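PDB 6VAW: galactose-binding lectin from Arachis hypogaea, which binds D-galactose specifically as a calcium- and manganese-dependent legume lectin that assembles into a homotetramer. Local coordinates for residues F6-N9 / S10-E13; Y130-P134 / T135-G139. One frame throughout, in Å; residues are numbered along the deposited sequence.

Contact 1 of 2, residues F6-N9 / S10-E13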
# COMPACT_ATOMS: atom_id res chain seq x y z
N PHE A 6 -3.45 -1.70 7.60
CA PHE A 6 -4.04 -0.38 7.88
C PHE A 6 -2.97 0.62 8.23
O PHE A 6 -1.86 0.25 8.56
CB PHE A 6 -5.13 -0.44 8.97
CG PHE A 6 -4.78 -1.01 10.32
CD1 PHE A 6 -4.16 -0.22 11.29
CD2 PHE A 6 -5.13 -2.31 10.66
CE1 PHE A 6 -3.88 -0.73 12.56
CE2 PHE A 6 -4.84 -2.82 11.94
CZ PHE A 6 -4.24 -2.02 12.88
N ASN A 7 -3.31 1.90 8.15
CA ASN A 7 -2.38 2.97 8.47
C ASN A 7 -3.17 4.18 8.98
O ASN A 7 -4.10 4.64 8.31
CB ASN A 7 -1.49 3.33 7.26
CG ASN A 7 -0.59 4.54 7.47
OD1 ASN A 7 -0.67 5.52 6.73
ND2 ASN A 7 0.23 4.52 8.51
N PHE A 8 -2.81 4.65 10.17
CA PHE A 8 -3.36 5.84 10.83
C PHE A 8 -2.28 6.88 10.98
O PHE A 8 -1.35 6.68 11.74
CB PHE A 8 -3.97 5.51 12.22
CG PHE A 8 -5.17 4.59 12.23
CD1 PHE A 8 -6.44 5.08 11.97
CD2 PHE A 8 -5.03 3.25 12.55
CE1 PHE A 8 -7.55 4.23 11.98
CE2 PHE A 8 -6.13 2.39 12.56
CZ PHE A 8 -7.39 2.89 12.28
N ASN A 9 -2.41 8.00 10.27
CA ASN A 9 -1.49 9.14 10.39
C ASN A 9 -2.04 10.09 11.46
O ASN A 9 -1.32 10.94 12.00
CB ASN A 9 -1.36 9.86 9.05
CG ASN A 9 -0.76 9.01 7.97
OD1 ASN A 9 0.28 8.39 8.16
ND2 ASN A 9 -1.43 8.97 6.82
N SER A 10 -3.34 9.95 11.73
CA SER A 10 -4.14 10.69 12.68
C SER A 10 -5.35 9.85 13.06
O SER A 10 -5.66 8.85 12.41
CB SER A 10 -4.59 12.02 12.08
OG SER A 10 -5.40 11.80 10.94
N PHE A 11 -6.06 10.30 14.08
CA PHE A 11 -7.25 9.64 14.59
C PHE A 11 -8.39 10.64 14.72
O PHE A 11 -8.16 11.85 14.78
CB PHE A 11 -6.96 8.97 15.94
CG PHE A 11 -5.82 7.98 15.93
CD1 PHE A 11 -6.01 6.67 15.52
CD2 PHE A 11 -4.54 8.37 16.33
CE1 PHE A 11 -4.96 5.75 15.56
CE2 PHE A 11 -3.49 7.46 16.35
CZ PHE A 11 -3.70 6.15 15.96
N SER A 12 -9.62 10.13 14.75
CA SER A 12 -10.84 10.92 14.90
C SER A 12 -11.92 10.14 15.63
O SER A 12 -12.01 8.92 15.48
CB SER A 12 -11.35 11.37 13.54
OG SER A 12 -11.54 10.26 12.67
N GLU A 13 -12.75 10.86 16.41
CA GLU A 13 -13.93 10.29 17.06
C GLU A 13 -14.90 9.87 15.95
O GLU A 13 -15.02 10.56 14.92
CB GLU A 13 -14.59 11.33 18.00
CG GLU A 13 -13.85 11.56 19.31
CD GLU A 13 -14.38 12.70 20.18
OE1 GLU A 13 -15.61 12.94 20.18
OE2 GLU A 13 -13.55 13.32 20.89

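Contact 2 of 2, residues Y130-P134 / T135-G139. With MN (manganese (II) ion), chain F; CA (calcium ion), chain G.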
# COMPACT_ATOMS: atom_id res chain seq x y z
N TYR A 130 4.91 -6.06 41.22
CA TYR A 130 4.96 -6.69 39.88
C TYR A 130 6.38 -6.98 39.45
O TYR A 130 6.63 -7.24 38.27
CB TYR A 130 4.26 -5.81 38.84
CG TYR A 130 2.83 -5.48 39.22
CD1 TYR A 130 1.96 -6.48 39.66
CD2 TYR A 130 2.33 -4.19 39.08
CE1 TYR A 130 0.64 -6.19 40.00
CE2 TYR A 130 1.02 -3.88 39.46
CZ TYR A 130 0.18 -4.88 39.91
OH TYR A 130 -1.12 -4.60 40.26
N ASN A 131 7.31 -6.96 40.41
CA ASN A 131 8.74 -7.21 40.28
C ASN A 131 9.38 -6.36 39.16
O ASN A 131 10.22 -6.85 38.40
CB ASN A 131 9.03 -8.72 40.08
CG ASN A 131 8.71 -9.54 41.31
OD1 ASN A 131 9.17 -9.26 42.43
ND2 ASN A 131 7.91 -10.58 41.14
N ASP A 132 8.97 -5.08 39.07
CA ASP A 132 9.50 -4.15 38.06
C ASP A 132 10.98 -3.89 38.28
O ASP A 132 11.39 -3.77 39.43
CB ASP A 132 8.75 -2.81 38.10
CG ASP A 132 7.53 -2.71 37.20
OD1 ASP A 132 7.48 -3.45 36.19
OD2 ASP A 132 6.65 -1.87 37.49
N PRO A 133 11.79 -3.68 37.21
CA PRO A 133 13.19 -3.29 37.44
C PRO A 133 13.25 -1.87 38.05
O PRO A 133 12.23 -1.17 38.03
CB PRO A 133 13.83 -3.37 36.04
CG PRO A 133 12.70 -3.28 35.09
CD PRO A 133 11.46 -3.76 35.77
N PRO A 134 14.40 -1.40 38.61
CA PRO A 134 14.39 -0.09 39.31
C PRO A 134 14.22 1.16 38.43
O PRO A 134 13.85 2.20 38.97
CB PRO A 134 15.74 -0.07 40.03
CG PRO A 134 16.60 -1.03 39.32
CD PRO A 134 15.69 -2.10 38.79
N THR A 135 14.47 1.09 37.10
CA THR A 135 14.35 2.27 36.22
C THR A 135 13.24 2.08 35.17
O THR A 135 12.69 0.98 35.09
CB THR A 135 15.70 2.51 35.48
OG1 THR A 135 15.90 1.49 34.49
CG2 THR A 135 16.90 2.59 36.41
N ASP A 136 12.95 3.13 34.32
CA ASP A 136 12.03 3.04 33.18
C ASP A 136 12.48 1.87 32.30
O ASP A 136 13.69 1.59 32.23
CB ASP A 136 12.00 4.34 32.35
CG ASP A 136 11.47 5.57 33.09
OD1 ASP A 136 10.95 5.41 34.21
OD2 ASP A 136 11.58 6.69 32.53
N HIS A 137 11.53 1.15 31.70
CA HIS A 137 11.90 -0.02 30.92
C HIS A 137 10.87 -0.36 29.87
O HIS A 137 9.70 0.04 29.97
CB HIS A 137 12.07 -1.24 31.87
CG HIS A 137 10.88 -1.50 32.75
ND1 HIS A 137 10.68 -0.76 33.93
CD2 HIS A 137 9.89 -2.40 32.63
CE1 HIS A 137 9.56 -1.24 34.45
NE2 HIS A 137 9.05 -2.22 33.71
N VAL A 138 11.31 -1.14 28.90
CA VAL A 138 10.47 -1.74 27.88
C VAL A 138 10.39 -3.20 28.28
O VAL A 138 11.41 -3.80 28.61
CB VAL A 138 10.94 -1.53 26.42
CG1 VAL A 138 9.97 -2.16 25.42
CG2 VAL A 138 11.14 -0.05 26.11
N GLY A 139 9.19 -3.76 28.29
CA GLY A 139 9.02 -5.14 28.69
C GLY A 139 8.16 -5.93 27.74
O GLY A 139 7.35 -5.36 27.02
MN MN F . 7.19 -3.09 34.06
CA CA G . 5.30 -0.22 36.46
O HOH W 1 4.90 -4.04 34.32
O HOH W 2 8.15 -5.15 33.94
O HOH W 3 3.73 1.37 35.93
O HOH W 4 3.77 -2.00 35.95

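Contact 1 of 2, residues F6-N9 / S10-E13
The rings of F8 and F11 lie nearly parallel but slid apart, with planes at 26° and centroids 5.2 Å from each other, so they hardly overlap; this is not a true face-to-face stack. At the edge of the F8 ring, close to its plane, sits the carbonyl oxygen of S10, 3.9 Å from F8 CD1. F11 approaches F8 obliquely with one corner: F11 CE1 comes to 3.5 Å from F8 CB and sits equally near F8 CG, so the root of the F8 ring takes more of the contact than its far end. In both phenylalanines CG is anti to the carbonyl carbon (chi1 -65° in F8, -56° in F11), and with the turn of the chain at N9 this brings the two rings to the same side of the chain. The ring contact is apolar; no hydrogen bond joins 6-9 to 10-13, and the backbone N of S10, buried at the bend, has no partner in the model. F8 also packs on N15 and A17, F11 on I220 of strand 217-229. The arrangement is plain hydrophobic packing where strand 2-8, paired antiparallel with 217-229 in a sheet of the legume lectin beta-sandwich, runs out into a loop.

Contact 2 of 2, residues Y130-P134 / T135-G139
This is part of the paired manganese-calcium site of the legume lectins, on the loop that leads into strand 137-141, and D132 and H137 are its ligands here. The D132 carboxylate bridges the two metals, one oxygen to each: D132 OD1 is 2.2 Å from manganese and D132 OD2 is 2.4 Å from calcium. H137 reaches the manganese through NE2, at 2.1 Å. D132 OD1 lies near the plane of the imidazole at its edge, 3.2 Å from H137 NE2, a proximity set by the shared metal and not by a hydrogen bond; carboxylate and ring planes are 60° apart.

The ring is held on two further sides. At its edge H137 ND1 donates to T135 O over 2.9 Å, nearly straight at 164° and in the carbonyl plane. Over one face lies P133, whose CD is 3.4 Å from the centroid of the H137 ring and sits over its centre, a CH-pi contact; P133 CG covers the ND1 side at 3.4 Å from H137 ND1. H137 CG stands between its backbone N and carbonyl carbon (chi1 53°), turning the ring in beneath the proline.

E121 and D123 on strand 117-123 complete the protein ligands of manganese, with two waters, while D123, Y125 and N127 join D132 and two waters at calcium. Because the ND1 hydrogen is committed to T135 O, NE2 is the nitrogen left to bind manganese, and the accepting carbonyl would be expected to make the imidazole a somewhat stronger ligand for the metal. The bridging carboxylate in turn ties the manganese site to the calcium that Y125 and N127, both also in the galactoside pocket, help bind.

From the N terminus, strand 2-8 comes first, and contact 1 closes a short turn at its end, before the chain goes on to strand 18-22. Contact 2 follows in series more than a hundred residues later, closing the end of the loop between strands 117-123 and 137-141; the two neither nest nor cross. They belong to different sheets: 6-8 of strand 2-8 to the one that contains strand 217-229, 137-139 of strand 137-141 to the seven-stranded sheet. Their centres are 30 Å apart, their nearest atoms about 19 Å, on opposite sides of the chain's centre. One is hydrophobic packing beside strand 217-229, while the other ties the loop before strand 137-141, and through manganese the neighbouring strand 117-123, to that strand.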